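Local coordinates for hypothetical Thioesterase Protein SP_1851 (Streptococcus pneumoniae serotype 4, PDB 4XY5) that probably hydrolyses acyl-CoA or related thioesters, as a PaaI-type member of the hot-dog thioesterase superfamily, at residues H8-I20 with V30-Y42. The protein carries 1 engineered substitution. Sequence-based numbering, arbitrary orientation.
Sequences HFDAISAFENYEI and VTTKVVNSSLNYY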
loop_
_atom_site.group_PDB
_atom_site.type_symbol
_atom_site.label_atom_id
_atom_site.label_comp_id
_atom_site.label_asym_id
_atom_site.label_seq_id
_atom_site.Cartn_x
_atom_site.Cartn_y
_atom_site.Cartn_z
ATOM N N HIS A 8 -23.320 11.890 15.028
ATOM C CA HIS A 8 -23.633 10.492 15.288
ATOM C C HIS A 8 -23.609 9.657 14.010
ATOM O O HIS A 8 -23.947 10.146 12.931
ATOM C CB HIS A 8 -25.003 10.368 15.966
ATOM C CG HIS A 8 -25.480 8.955 16.112
ATOM N ND1 HIS A 8 -26.197 8.306 15.130
ATOM C CD2 HIS A 8 -25.338 8.064 17.123
ATOM C CE1 HIS A 8 -26.480 7.078 15.530
ATOM N NE2 HIS A 8 -25.969 6.906 16.735
ATOM N N PHE A 9 -23.196 8.399 14.144
ATOM C CA PHE A 9 -23.289 7.419 13.064
ATOM C C PHE A 9 -23.436 6.022 13.656
ATOM O O PHE A 9 -23.008 5.769 14.783
ATOM C CB PHE A 9 -22.069 7.500 12.129
ATOM C CG PHE A 9 -20.749 7.488 12.843
ATOM C CD1 PHE A 9 -20.195 6.300 13.295
ATOM C CD2 PHE A 9 -20.050 8.669 13.046
ATOM C CE1 PHE A 9 -18.977 6.294 13.955
ATOM C CE2 PHE A 9 -18.839 8.668 13.699
ATOM C CZ PHE A 9 -18.303 7.479 14.156
ATOM N N ASP A 10 -24.072 5.123 12.913
ATOM C CA ASP A 10 -24.306 3.773 13.407
ATOM C C ASP A 10 -23.093 2.893 13.165
ATOM O O ASP A 10 -22.163 3.290 12.479
ATOM C CB ASP A 10 -25.527 3.136 12.742
ATOM C CG ASP A 10 -26.808 3.856 13.074
ATOM O OD1 ASP A 10 -27.089 4.041 14.281
ATOM O OD2 ASP A 10 -27.536 4.218 12.126
ATOM N N ALA A 11 -23.116 1.700 13.743
ATOM C CA ALA A 11 -22.051 0.744 13.517
ATOM C C ALA A 11 -21.970 0.388 12.036
ATOM O O ALA A 11 -22.970 0.433 11.316
ATOM C CB ALA A 11 -22.270 -0.500 14.356
ATOM N N ILE A 12 -20.758 0.068 11.595
ATOM C CA ILE A 12 -20.500 -0.443 10.260
ATOM C C ILE A 12 -20.263 -1.932 10.415
ATOM O O ILE A 12 -19.400 -2.340 11.184
ATOM C CB ILE A 12 -19.282 0.252 9.622
ATOM C CG1 ILE A 12 -19.568 1.749 9.479
ATOM C CG2 ILE A 12 -18.931 -0.370 8.273
ATOM C CD1 ILE A 12 -18.415 2.620 9.899
ATOM N N SER A 13 -21.050 -2.750 9.724
ATOM C CA SER A 13 -20.985 -4.179 9.925
ATOM C C SER A 13 -20.700 -4.905 8.609
ATOM O O SER A 13 -21.020 -4.402 7.540
ATOM C CB SER A 13 -22.297 -4.680 10.548
ATOM O OG SER A 13 -22.217 -6.066 10.809
ATOM N N ALA A 14 -20.091 -6.081 8.702
ATOM C CA ALA A 14 -19.771 -6.882 7.517
ATOM C C ALA A 14 -20.075 -8.345 7.777
ATOM O O ALA A 14 -19.794 -8.844 8.862
ATOM C CB ALA A 14 -18.296 -6.704 7.132
ATOM N N PHE A 15 -20.639 -9.026 6.778
ATOM C CA PHE A 15 -21.060 -10.431 6.878
ATOM C C PHE A 15 -22.267 -10.679 7.783
ATOM O O PHE A 15 -22.309 -11.668 8.520
ATOM C CB PHE A 15 -19.904 -11.316 7.333
ATOM C CG PHE A 15 -18.747 -11.340 6.354
ATOM C CD1 PHE A 15 -18.818 -12.120 5.209
ATOM C CD2 PHE A 15 -17.618 -10.567 6.575
ATOM C CE1 PHE A 15 -17.772 -12.145 4.298
ATOM C CE2 PHE A 15 -16.561 -10.585 5.672
ATOM C CZ PHE A 15 -16.637 -11.372 4.533
ATOM N N GLU A 16 -23.258 -9.803 7.700
ATOM C CA GLU A 16 -24.560 -10.088 8.294
ATOM C C GLU A 16 -25.254 -11.188 7.494
ATOM O O GLU A 16 -26.109 -11.910 8.015
ATOM C CB GLU A 16 -25.408 -8.821 8.353
ATOM C CG GLU A 16 -24.820 -7.786 9.298
ATOM C CD GLU A 16 -25.782 -6.676 9.664
ATOM O OE1 GLU A 16 -25.494 -5.959 10.645
ATOM O OE2 GLU A 16 -26.811 -6.510 8.974
ATOM N N ASN A 17 -24.862 -11.308 6.228
ATOM C CA ASN A 17 -25.258 -12.422 5.370
ATOM C C ASN A 17 -24.059 -12.773 4.505
ATOM O O ASN A 17 -23.239 -11.905 4.234
ATOM C CB ASN A 17 -26.456 -12.066 4.484
ATOM C CG ASN A 17 -26.115 -11.038 3.414
ATOM O OD1 ASN A 17 -25.604 -11.382 2.329
ATOM N ND2 ASN A 17 -26.391 -9.763 3.708
ATOM N N TYR A 18 -23.963 -14.028 4.076
ATOM C CA TYR A 18 -22.914 -14.432 3.130
ATOM C C TYR A 18 -23.159 -15.859 2.662
ATOM O O TYR A 18 -23.890 -16.611 3.304
ATOM C CB TYR A 18 -21.510 -14.316 3.748
ATOM C CG TYR A 18 -21.224 -15.275 4.884
ATOM C CD1 TYR A 18 -20.681 -16.536 4.643
ATOM C CD2 TYR A 18 -21.492 -14.915 6.209
ATOM C CE1 TYR A 18 -20.422 -17.418 5.696
ATOM C CE2 TYR A 18 -21.232 -15.782 7.255
ATOM C CZ TYR A 18 -20.705 -17.027 6.996
ATOM O OH TYR A 18 -20.453 -17.877 8.048
ATOM N N GLU A 19 -22.560 -16.205 1.525
ATOM C CA GLU A 19 -22.546 -17.564 1.010
ATOM C C GLU A 19 -21.123 -17.912 0.624
ATOM O O GLU A 19 -20.531 -17.203 -0.178
ATOM C CB GLU A 19 -23.460 -17.700 -0.211
ATOM C CG GLU A 19 -24.926 -17.397 0.058
ATOM C CD GLU A 19 -25.622 -18.539 0.756
ATOM O OE1 GLU A 19 -25.029 -19.643 0.803
ATOM O OE2 GLU A 19 -26.751 -18.332 1.260
ATOM N N ILE A 20 -20.569 -18.980 1.189
ATOM C CA ILE A 20 -19.263 -19.468 0.745
ATOM C C ILE A 20 -19.472 -20.421 -0.427
ATOM O O ILE A 20 -19.988 -21.532 -0.260
ATOM C CB ILE A 20 -18.485 -20.196 1.861
ATOM C CG1 ILE A 20 -18.380 -19.322 3.112
ATOM C CG2 ILE A 20 -17.098 -20.594 1.380
ATOM C CD1 ILE A 20 -17.666 -20.005 4.259
ATOM N N VAL A 30 -16.654 -15.996 -2.080
ATOM C CA VAL A 30 -17.754 -15.764 -1.136
ATOM C C VAL A 30 -18.646 -14.670 -1.698
ATOM O O VAL A 30 -18.139 -13.687 -2.234
ATOM C CB VAL A 30 -17.235 -15.351 0.262
ATOM C CG1 VAL A 30 -18.394 -14.983 1.198
ATOM C CG2 VAL A 30 -16.370 -16.454 0.865
ATOM N N THR A 31 -19.966 -14.831 -1.581
ATOM C CA THR A 31 -20.880 -13.784 -2.016
ATOM C C THR A 31 -21.603 -13.169 -0.811
ATOM O O THR A 31 -21.726 -13.795 0.242
ATOM C CB THR A 31 -21.909 -14.300 -3.037
ATOM O OG1 THR A 31 -22.742 -15.290 -2.425
ATOM C CG2 THR A 31 -21.198 -14.893 -4.253
ATOM N N THR A 32 -22.039 -11.924 -0.960
ATOM C CA THR A 32 -22.721 -11.233 0.127
ATOM C C THR A 32 -23.564 -10.109 -0.452
ATOM O O THR A 32 -23.231 -9.549 -1.497
ATOM C CB THR A 32 -21.725 -10.667 1.178
ATOM O OG1 THR A 32 -22.452 -10.183 2.313
ATOM C CG2 THR A 32 -20.874 -9.530 0.607
ATOM N N LYS A 33 -24.666 -9.789 0.219
ATOM C CA LYS A 33 -25.540 -8.727 -0.252
ATOM C C LYS A 33 -25.344 -7.473 0.575
ATOM O O LYS A 33 -25.380 -7.539 1.802
ATOM C CB LYS A 33 -27.014 -9.144 -0.187
ATOM C CG LYS A 33 -27.916 -8.162 -0.934
ATOM C CD LYS A 33 -29.374 -8.577 -0.882
ATOM C CE LYS A 33 -29.902 -8.519 0.528
ATOM N NZ LYS A 33 -31.357 -8.821 0.568
ATOM N N VAL A 34 -25.153 -6.344 -0.106
ATOM C CA VAL A 34 -24.968 -5.054 0.554
ATOM C C VAL A 34 -26.276 -4.640 1.234
ATOM O O VAL A 34 -27.342 -4.655 0.615
ATOM C CB VAL A 34 -24.519 -3.972 -0.445
ATOM C CG1 VAL A 34 -24.259 -2.651 0.258
ATOM C CG2 VAL A 34 -23.262 -4.423 -1.189
ATOM N N VAL A 35 -26.192 -4.303 2.518
ATOM C CA VAL A 35 -27.370 -3.928 3.289
ATOM C C VAL A 35 -27.119 -2.578 3.955
ATOM O O VAL A 35 -26.049 -1.975 3.765
ATOM C CB VAL A 35 -27.736 -5.008 4.338
ATOM C CG1 VAL A 35 -28.271 -6.255 3.639
ATOM C CG2 VAL A 35 -26.536 -5.364 5.206
ATOM N N ASN A 36 -28.086 -2.072 4.711
ATOM C CA ASN A 36 -27.935 -0.724 5.258
ATOM C C ASN A 36 -26.719 -0.575 6.164
ATOM O O ASN A 36 -26.076 0.472 6.177
ATOM C CB ASN A 36 -29.192 -0.294 6.038
ATOM C CG ASN A 36 -29.144 1.177 6.447
ATOM O OD1 ASN A 36 -29.280 2.068 5.605
ATOM N ND2 ASN A 36 -28.944 1.437 7.730
ATOM N N SER A 37 -26.398 -1.617 6.919
ATOM C CA SER A 37 -25.279 -1.534 7.857
ATOM C C SER A 37 -23.933 -1.530 7.112
ATOM O O SER A 37 -22.886 -1.292 7.715
ATOM C CB SER A 37 -25.321 -2.695 8.854
ATOM O OG SER A 37 -25.213 -3.944 8.194
ATOM N N SER A 38 -23.986 -1.789 5.808
ATOM C CA SER A 38 -22.791 -1.814 4.968
ATOM C C SER A 38 -22.375 -0.419 4.516
ATOM O O SER A 38 -21.276 -0.243 4.029
ATOM C CB SER A 38 -23.019 -2.671 3.716
ATOM O OG SER A 38 -23.643 -3.911 4.012
ATOM N N LEU A 39 -23.268 0.562 4.651
ATOM C CA LEU A 39 -23.121 1.832 3.939
ATOM C C LEU A 39 -22.411 2.926 4.746
ATOM O O LEU A 39 -22.332 2.849 5.969
ATOM C CB LEU A 39 -24.508 2.350 3.510
ATOM C CG LEU A 39 -25.400 1.382 2.725
ATOM C CD1 LEU A 39 -26.792 2.001 2.471
ATOM C CD2 LEU A 39 -24.736 0.983 1.413
ATOM N N ASN A 40 -21.910 3.940 4.044
ATOM C CA ASN A 40 -21.348 5.124 4.688
ATOM C C ASN A 40 -22.338 6.287 4.642
ATOM O O ASN A 40 -23.494 6.094 4.257
ATOM C CB ASN A 40 -20.017 5.523 4.035
ATOM C CG ASN A 40 -20.142 5.836 2.543
ATOM O OD1 ASN A 40 -21.193 6.229 2.055
ATOM N ND2 ASN A 40 -19.041 5.668 1.814
ATOM N N TYR A 41 -21.878 7.483 5.017
ATOM C CA TYR A 41 -22.726 8.681 5.021
ATOM C C TYR A 41 -23.395 8.936 3.678
ATOM O O TYR A 41 -24.527 9.416 3.621
ATOM C CB TYR A 41 -21.933 9.950 5.370
ATOM C CG TYR A 41 -20.896 9.848 6.458
ATOM C CD1 TYR A 41 -21.258 9.598 7.779
ATOM C CD2 TYR A 41 -19.549 10.078 6.177
ATOM C CE1 TYR A 41 -20.300 9.531 8.783
ATOM C CE2 TYR A 41 -18.586 10.017 7.170
ATOM C CZ TYR A 41 -18.969 9.743 8.469
ATOM O OH TYR A 41 -18.015 9.675 9.460
ATOM N N TYR A 42 -22.678 8.652 2.599
ATOM C CA TYR A 42 -23.135 9.023 1.263
ATOM C C TYR A 42 -24.001 7.958 0.604
ATOM O O TYR A 42 -24.406 8.117 -0.544
ATOM C CB TYR A 42 -21.944 9.324 0.354
ATOM C CG TYR A 42 -20.986 10.353 0.907
ATOM C CD1 TYR A 42 -21.381 11.671 1.095
ATOM C CD2 TYR A 42 -19.683 10.009 1.226
ATOM C CE1 TYR A 42 -20.508 12.614 1.592
ATOM C CE2 TYR A 42 -18.798 10.948 1.722
ATOM C CZ TYR A 42 -19.219 12.250 1.904
ATOM O OH TYR A 42 -18.351 13.190 2.400
HETATM O O HOH W 1 -23.365 -5.002 6.435
HETATM O O HOH W 2 -28.333 -3.727 7.963
#
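N17 lays its side-chain amide alongside the backbone of K33 and grips it twice: OD1 accepts from K33 N at 2.8 Å, and ND2 donates to K33 O at 3.1 Å. Both bonds run in the acceptor's carbonyl plane on a lone pair, which keeps the amide nearly coplanar with the K33 N-H and C=O and fixes its rotation. The CB of N17 does not point at K33; chi1 of 69° swings the amide over to it. T32 crosses N17 at about a right angle, its OG1 donating to N17 O at 2.7 Å from above the carbonyl plane. Further along, E19 and T31 form an antiparallel hydrogen-bonded pair, and on the other sheet face I20 and V30 lie side by side. Farther back, S13 N donates to S37 O (3.1 Å), water 1 links S13 O to the hydroxyls of S37 and S38, and E16, extended beyond CG, brings OE2 to 3.1 Å from S37 OG. Residues 12-14 pair antiparallel with a strand of the second subunit; A14 and F15 pack on helix 47-64. N17 thus continues the E19/T31 register opposite K33, before strand 19-24 begins, tying the N-terminal segment to the first hot-dog hairpin more by directional polar bonds than by apolar contact.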